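PDB 4MMG: mRNA interferase YafQ from Escherichia coli, which cleaves mRNA on the ribosome as the sequence-specific endoribonuclease toxin of a type II toxin-antitoxin system, halting translation elongation and bacterial growth. Local coordinates for residues L44-V49 / R63-E68; L73-K76 / L81-F84. The protein carries 1 engineered substitution. All coordinates share one frame; numbering follows the deposited sequence.

Interaction 1. Residues L44-V49 / R63-E68; sequences LPLPAV and RDAHVE
Leu-46 and Val-49 bring the loop 44-49 alongside strand 63-66 without any direct backbone hydrogen bond between the two segments, the nearest alpha carbons, of Val-49 and His-66, staying 7.9 Å apart. A single water spans part of that gap. It donates to Val-49 O at 2.8 Å and to His-66 O, also at 2.8 Å, so one water bridges two carbonyl oxygens, Val-49 O and His-66 O, that lie 4.3 Å from each other. The apolar part is small: Leu-46 sets out toward the strand, and its CD1 methyl comes to 4.4 Å from Ala-65 CB, a loose touch. The Leu-46 side chain also touches Leu-35 of helix 29-40 and Tyr-75 of strand 71-77. In this RelE-family toxin the segment 44-49 lies in the loop between helix 29-40 and strand 53-54, the outermost strand beside 63-66, with a cis peptide bond before Pro-45. Beyond His-66 a classic beta bulge, Val-67 and Glu-68 opposite Trp-71, bends the chain. The imidazole of His-66 ends away from the loop, about 4 Å, nearest atoms, from the side chain of Gln-90, the engineered residue at the position inferred to be the proton donor. A sulfate, probably from the crystallisation liquor, lies about 3 Å, nearest atoms, from the His-66 side chain.

Interaction 2. Residues L73-K76 / L81-F84; sequences LIYK and LLRF. With SO4 (sulfate ion), chain E.
Tyr-75 and Phe-84 form a non-hydrogen-bonded pair on one face of the antiparallel hairpin 71-77/81-88, while Lys-76 and Arg-83, the adjoining hydrogen-bonded pair, point from the other. The Phe-84 ring is met from two directions: Leu-73 CD2 comes to its edge, near the ring plane, at 4.1 Å from CD1 of Phe-84, and Leu-82 CD1 lies over one face, offset toward the rim. That same Leu-82 CD1 reaches across the hairpin to Tyr-75 CD2 at 4.0 Å, meeting the phenol obliquely. With Tyr-75 CG lodged between its backbone N and carbonyl carbon (chi1 68°), the ring ends away from strand 81-88, and its OH bonds to Asp-52. Helix 29-40 covers this apolar face through Leu-35, Met-36 and Leu-39. Leu-81 CD1 lies against the aliphatic stem of Lys-76, 3.8 Å from CG. Arg-83 is extended from CG to NE, and its NH2 donates to O2 of a sulfate, probably from the crystallisation liquor, at 2.8 Å, with the anion at the guanidinium edge; Glu-85 and Glu-10 form salt bridges with NE and NH1. Lys-76 N to Arg-83 O (2.8 Å) and Arg-83 N to Lys-76 O (2.9 Å) close the backbone pair. Glu-10 and Glu-85 probably balance the charge of Arg-83 and hold its guanidinium's orientation, whereas the opposite face depends on apolar packing.

Strands 63-66 and 71-77 are neighbours in one mixed sheet, so the two contacts adjoin: Arg-63 N probably bonds to Tyr-75 O, and Ala-65 O to Leu-73 N. Interaction 2 is a core hairpin contact of 312 Å². Interaction 1, only partly buried at 74 Å², attaches a largely exposed loop to the same sheet. The backbone links are direct in 73-76/81-84 and water-mediated in 44-49/63-68. Helix 29-40 lies against both, Leu-35 meeting Leu-46 and Leu-73, and Asp-52 links the neighbouring strands, salt-bridged to Arg-63 and hydrogen-bonded to Tyr-75. Interaction 1 lies closer to Gln-90, through His-66.

Interaction 1. Residues L44-V49 / R63-E68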
loop_
_atom_site.group_PDB
_atom_site.type_symbol
_atom_site.label_atom_id
_atom_site.label_comp_id
_atom_site.label_asym_id
_atom_site.label_seq_id
_atom_site.Cartn_x
_atom_site.Cartn_y
_atom_site.Cartn_z
ATOM N N LEU A 44 4.308 12.868 4.649
ATOM C CA LEU A 44 5.390 12.184 3.947
ATOM C C LEU A 44 6.662 13.041 3.963
ATOM O O LEU A 44 6.577 14.269 3.943
ATOM C CB LEU A 44 4.956 11.878 2.508
ATOM C CG LEU A 44 3.617 11.147 2.410
ATOM C CD1 LEU A 44 3.159 11.038 0.960
ATOM C CD2 LEU A 44 3.706 9.776 3.046
ATOM N N PRO A 45 7.848 12.402 3.974
ATOM C CA PRO A 45 8.086 10.958 3.850
ATOM C C PRO A 45 7.651 10.107 5.040
ATOM O O PRO A 45 7.668 10.553 6.198
ATOM C CB PRO A 45 9.610 10.871 3.707
ATOM C CG PRO A 45 10.112 12.086 4.406
ATOM C CD PRO A 45 9.118 13.148 4.035
ATOM N N LEU A 46 7.263 8.870 4.726
ATOM C CA LEU A 46 6.915 7.871 5.720
ATOM C C LEU A 46 8.088 7.609 6.650
ATOM O O LEU A 46 9.256 7.748 6.251
ATOM C CB LEU A 46 6.533 6.567 5.020
ATOM C CG LEU A 46 5.229 6.565 4.233
ATOM C CD1 LEU A 46 5.106 5.229 3.504
ATOM C CD2 LEU A 46 4.058 6.759 5.181
ATOM N N PRO A 47 7.789 7.215 7.892
ATOM C CA PRO A 47 8.902 6.871 8.782
ATOM C C PRO A 47 9.613 5.594 8.327
ATOM O O PRO A 47 9.059 4.767 7.576
ATOM C CB PRO A 47 8.224 6.688 10.142
ATOM C CG PRO A 47 6.804 6.341 9.813
ATOM C CD PRO A 47 6.475 7.059 8.544
ATOM N N ALA A 48 10.850 5.448 8.796
ATOM C CA ALA A 48 11.746 4.400 8.336
ATOM C C ALA A 48 11.215 2.989 8.562
ATOM O O ALA A 48 11.558 2.085 7.812
ATOM C CB ALA A 48 13.124 4.565 8.996
ATOM N N VAL A 49 10.385 2.798 9.588
ATOM C CA VAL A 49 9.891 1.462 9.938
ATOM C C VAL A 49 9.150 0.796 8.771
ATOM O O VAL A 49 9.118 -0.432 8.671
ATOM C CB VAL A 49 9.010 1.498 11.208
ATOM C CG1 VAL A 49 7.706 2.251 10.965
ATOM C CG2 VAL A 49 8.744 0.091 11.734
ATOM N N ARG A 63 5.190 1.701 -5.544
ATOM C CA ARG A 63 6.037 1.660 -4.352
ATOM C C ARG A 63 5.572 0.547 -3.416
ATOM O O ARG A 63 4.437 0.073 -3.525
ATOM C CB ARG A 63 6.005 2.989 -3.601
ATOM C CG ARG A 63 6.380 4.193 -4.450
ATOM C CD ARG A 63 6.477 5.470 -3.620
ATOM N NE ARG A 63 7.598 5.434 -2.678
ATOM C CZ ARG A 63 8.856 5.709 -3.014
ATOM N NH1 ARG A 63 9.153 6.039 -4.268
ATOM N NH2 ARG A 63 9.820 5.646 -2.106
ATOM N N ASP A 64 6.464 0.161 -2.507
ATOM C CA ASP A 64 6.307 -0.977 -1.608
ATOM C C ASP A 64 6.568 -0.474 -0.192
ATOM O O ASP A 64 7.679 -0.013 0.106
ATOM C CB ASP A 64 7.373 -2.028 -1.985
ATOM C CG ASP A 64 7.347 -3.285 -1.119
ATOM O OD1 ASP A 64 7.121 -3.236 0.109
ATOM O OD2 ASP A 64 7.634 -4.363 -1.685
ATOM N N ALA A 65 5.559 -0.541 0.678
ATOM C CA ALA A 65 5.772 -0.288 2.107
ATOM C C ALA A 65 5.415 -1.536 2.902
ATOM O O ALA A 65 4.441 -2.221 2.579
ATOM C CB ALA A 65 4.937 0.896 2.582
ATOM N N HIS A 66 6.192 -1.838 3.937
ATOM C CA HIS A 66 5.909 -3.002 4.767
ATOM C C HIS A 66 5.038 -2.615 5.952
ATOM O O HIS A 66 5.457 -1.817 6.798
ATOM C CB HIS A 66 7.208 -3.627 5.284
ATOM C CG HIS A 66 7.846 -4.595 4.336
ATOM N ND1 HIS A 66 8.473 -4.200 3.171
ATOM C CD2 HIS A 66 7.977 -5.943 4.396
ATOM C CE1 HIS A 66 8.964 -5.263 2.558
ATOM N NE2 HIS A 66 8.671 -6.333 3.275
ATOM N N VAL A 67 3.821 -3.151 6.005
ATOM C CA VAL A 67 2.991 -3.010 7.198
ATOM C C VAL A 67 3.574 -3.890 8.311
ATOM O O VAL A 67 3.606 -3.500 9.480
ATOM C CB VAL A 67 1.521 -3.395 6.903
ATOM C CG1 VAL A 67 0.634 -3.084 8.116
ATOM C CG2 VAL A 67 1.020 -2.674 5.656
ATOM N N GLU A 68 4.022 -5.080 7.921
ATOM C CA GLU A 68 4.659 -6.063 8.809
ATOM C C GLU A 68 5.700 -6.785 7.952
ATOM O O GLU A 68 5.744 -6.571 6.744
ATOM C CB GLU A 68 3.616 -7.058 9.324
ATOM C CG GLU A 68 2.529 -6.420 10.160
ATOM C CD GLU A 68 1.434 -7.389 10.552
ATOM O OE1 GLU A 68 1.468 -8.566 10.111
ATOM O OE2 GLU A 68 0.535 -6.960 11.309
HETATM O O HOH W 1 7.033 -2.235 9.020
#

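Interaction 2. Residues L73-K76 / L81-F84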
loop_
_atom_site.group_PDB
_atom_site.type_symbol
_atom_site.label_atom_id
_atom_site.label_comp_id
_atom_site.label_asym_id
_atom_site.label_seq_id
_atom_site.Cartn_x
_atom_site.Cartn_y
_atom_site.Cartn_z
ATOM N N LEU A 73 2.105 -3.299 1.395
ATOM C CA LEU A 73 1.192 -2.440 0.653
ATOM C C LEU A 73 1.899 -1.971 -0.611
ATOM O O LEU A 73 2.991 -1.398 -0.530
ATOM C CB LEU A 73 0.792 -1.227 1.485
ATOM C CG LEU A 73 0.039 -0.146 0.697
ATOM C CD1 LEU A 73 -1.330 -0.647 0.297
ATOM C CD2 LEU A 73 -0.081 1.164 1.473
ATOM N N ILE A 74 1.292 -2.229 -1.771
ATOM C CA ILE A 74 1.765 -1.683 -3.038
ATOM C C ILE A 74 0.831 -0.534 -3.416
ATOM O O ILE A 74 -0.402 -0.687 -3.459
ATOM C CB ILE A 74 1.780 -2.727 -4.173
ATOM C CG1 ILE A 74 2.804 -3.825 -3.883
ATOM C CG2 ILE A 74 2.101 -2.057 -5.499
ATOM C CD1 ILE A 74 2.780 -4.960 -4.905
ATOM N N TYR A 75 1.419 0.627 -3.666
ATOM C CA TYR A 75 0.646 1.821 -3.990
ATOM C C TYR A 75 1.395 2.666 -5.026
ATOM O O TYR A 75 2.598 2.493 -5.238
ATOM C CB TYR A 75 0.348 2.636 -2.716
ATOM C CG TYR A 75 1.587 3.258 -2.120
ATOM C CD1 TYR A 75 2.444 2.518 -1.319
ATOM C CD2 TYR A 75 1.914 4.580 -2.392
ATOM C CE1 TYR A 75 3.595 3.082 -0.787
ATOM C CE2 TYR A 75 3.051 5.151 -1.879
ATOM C CZ TYR A 75 3.892 4.401 -1.084
ATOM O OH TYR A 75 5.025 4.992 -0.581
ATOM N N LYS A 76 0.683 3.584 -5.673
ATOM C CA LYS A 76 1.315 4.527 -6.583
ATOM C C LYS A 76 1.091 5.927 -6.044
ATOM O O LYS A 76 0.003 6.235 -5.554
ATOM C CB LYS A 76 0.748 4.393 -8.000
ATOM C CG LYS A 76 1.233 5.487 -8.955
ATOM C CD LYS A 76 0.761 5.245 -10.378
ATOM C CE LYS A 76 1.550 4.138 -11.044
ATOM N NZ LYS A 76 1.045 3.880 -12.423
ATOM N N LEU A 81 -2.100 11.708 -8.188
ATOM C CA LEU A 81 -2.879 10.606 -7.639
ATOM C C LEU A 81 -2.175 9.845 -6.535
ATOM O O LEU A 81 -0.941 9.743 -6.510
ATOM C CB LEU A 81 -3.333 9.649 -8.751
ATOM C CG LEU A 81 -2.337 8.761 -9.498
ATOM C CD1 LEU A 81 -2.008 7.481 -8.728
ATOM C CD2 LEU A 81 -2.890 8.403 -10.872
ATOM N N LEU A 82 -2.979 9.337 -5.608
ATOM C CA LEU A 82 -2.530 8.303 -4.687
ATOM C C LEU A 82 -3.424 7.113 -4.962
ATOM O O LEU A 82 -4.641 7.211 -4.832
ATOM C CB LEU A 82 -2.698 8.753 -3.240
ATOM C CG LEU A 82 -2.663 7.668 -2.155
ATOM C CD1 LEU A 82 -1.325 6.933 -2.120
ATOM C CD2 LEU A 82 -2.965 8.285 -0.791
ATOM N N ARG A 83 -2.833 5.995 -5.360
ATOM C CA ARG A 83 -3.622 4.814 -5.694
ATOM C C ARG A 83 -3.180 3.609 -4.867
ATOM O O ARG A 83 -2.032 3.164 -4.950
ATOM C CB ARG A 83 -3.517 4.499 -7.188
ATOM C CG ARG A 83 -4.256 3.245 -7.622
ATOM C CD ARG A 83 -4.216 3.117 -9.143
ATOM N NE ARG A 83 -4.977 1.972 -9.626
ATOM C CZ ARG A 83 -6.252 2.028 -10.008
ATOM N NH1 ARG A 83 -6.918 3.178 -9.961
ATOM N NH2 ARG A 83 -6.866 0.930 -10.437
ATOM N N PHE A 84 -4.094 3.101 -4.049
ATOM C CA PHE A 84 -3.851 1.867 -3.311
ATOM C C PHE A 84 -4.082 0.686 -4.246
ATOM O O PHE A 84 -5.192 0.482 -4.740
ATOM C CB PHE A 84 -4.751 1.821 -2.079
ATOM C CG PHE A 84 -4.453 2.915 -1.097
ATOM C CD1 PHE A 84 -3.323 2.854 -0.302
ATOM C CD2 PHE A 84 -5.284 4.016 -0.994
ATOM C CE1 PHE A 84 -3.032 3.863 0.597
ATOM C CE2 PHE A 84 -5.006 5.035 -0.102
ATOM C CZ PHE A 84 -3.874 4.957 0.703
HETATM S S SO4 E . -5.735 -1.922 -12.262
HETATM O O1 SO4 E . -4.910 -3.111 -12.459
HETATM O O2 SO4 E . -5.117 -1.048 -11.263
HETATM O O3 SO4 E . -7.066 -2.341 -11.823
HETATM O O4 SO4 E . -5.845 -1.195 -13.523
#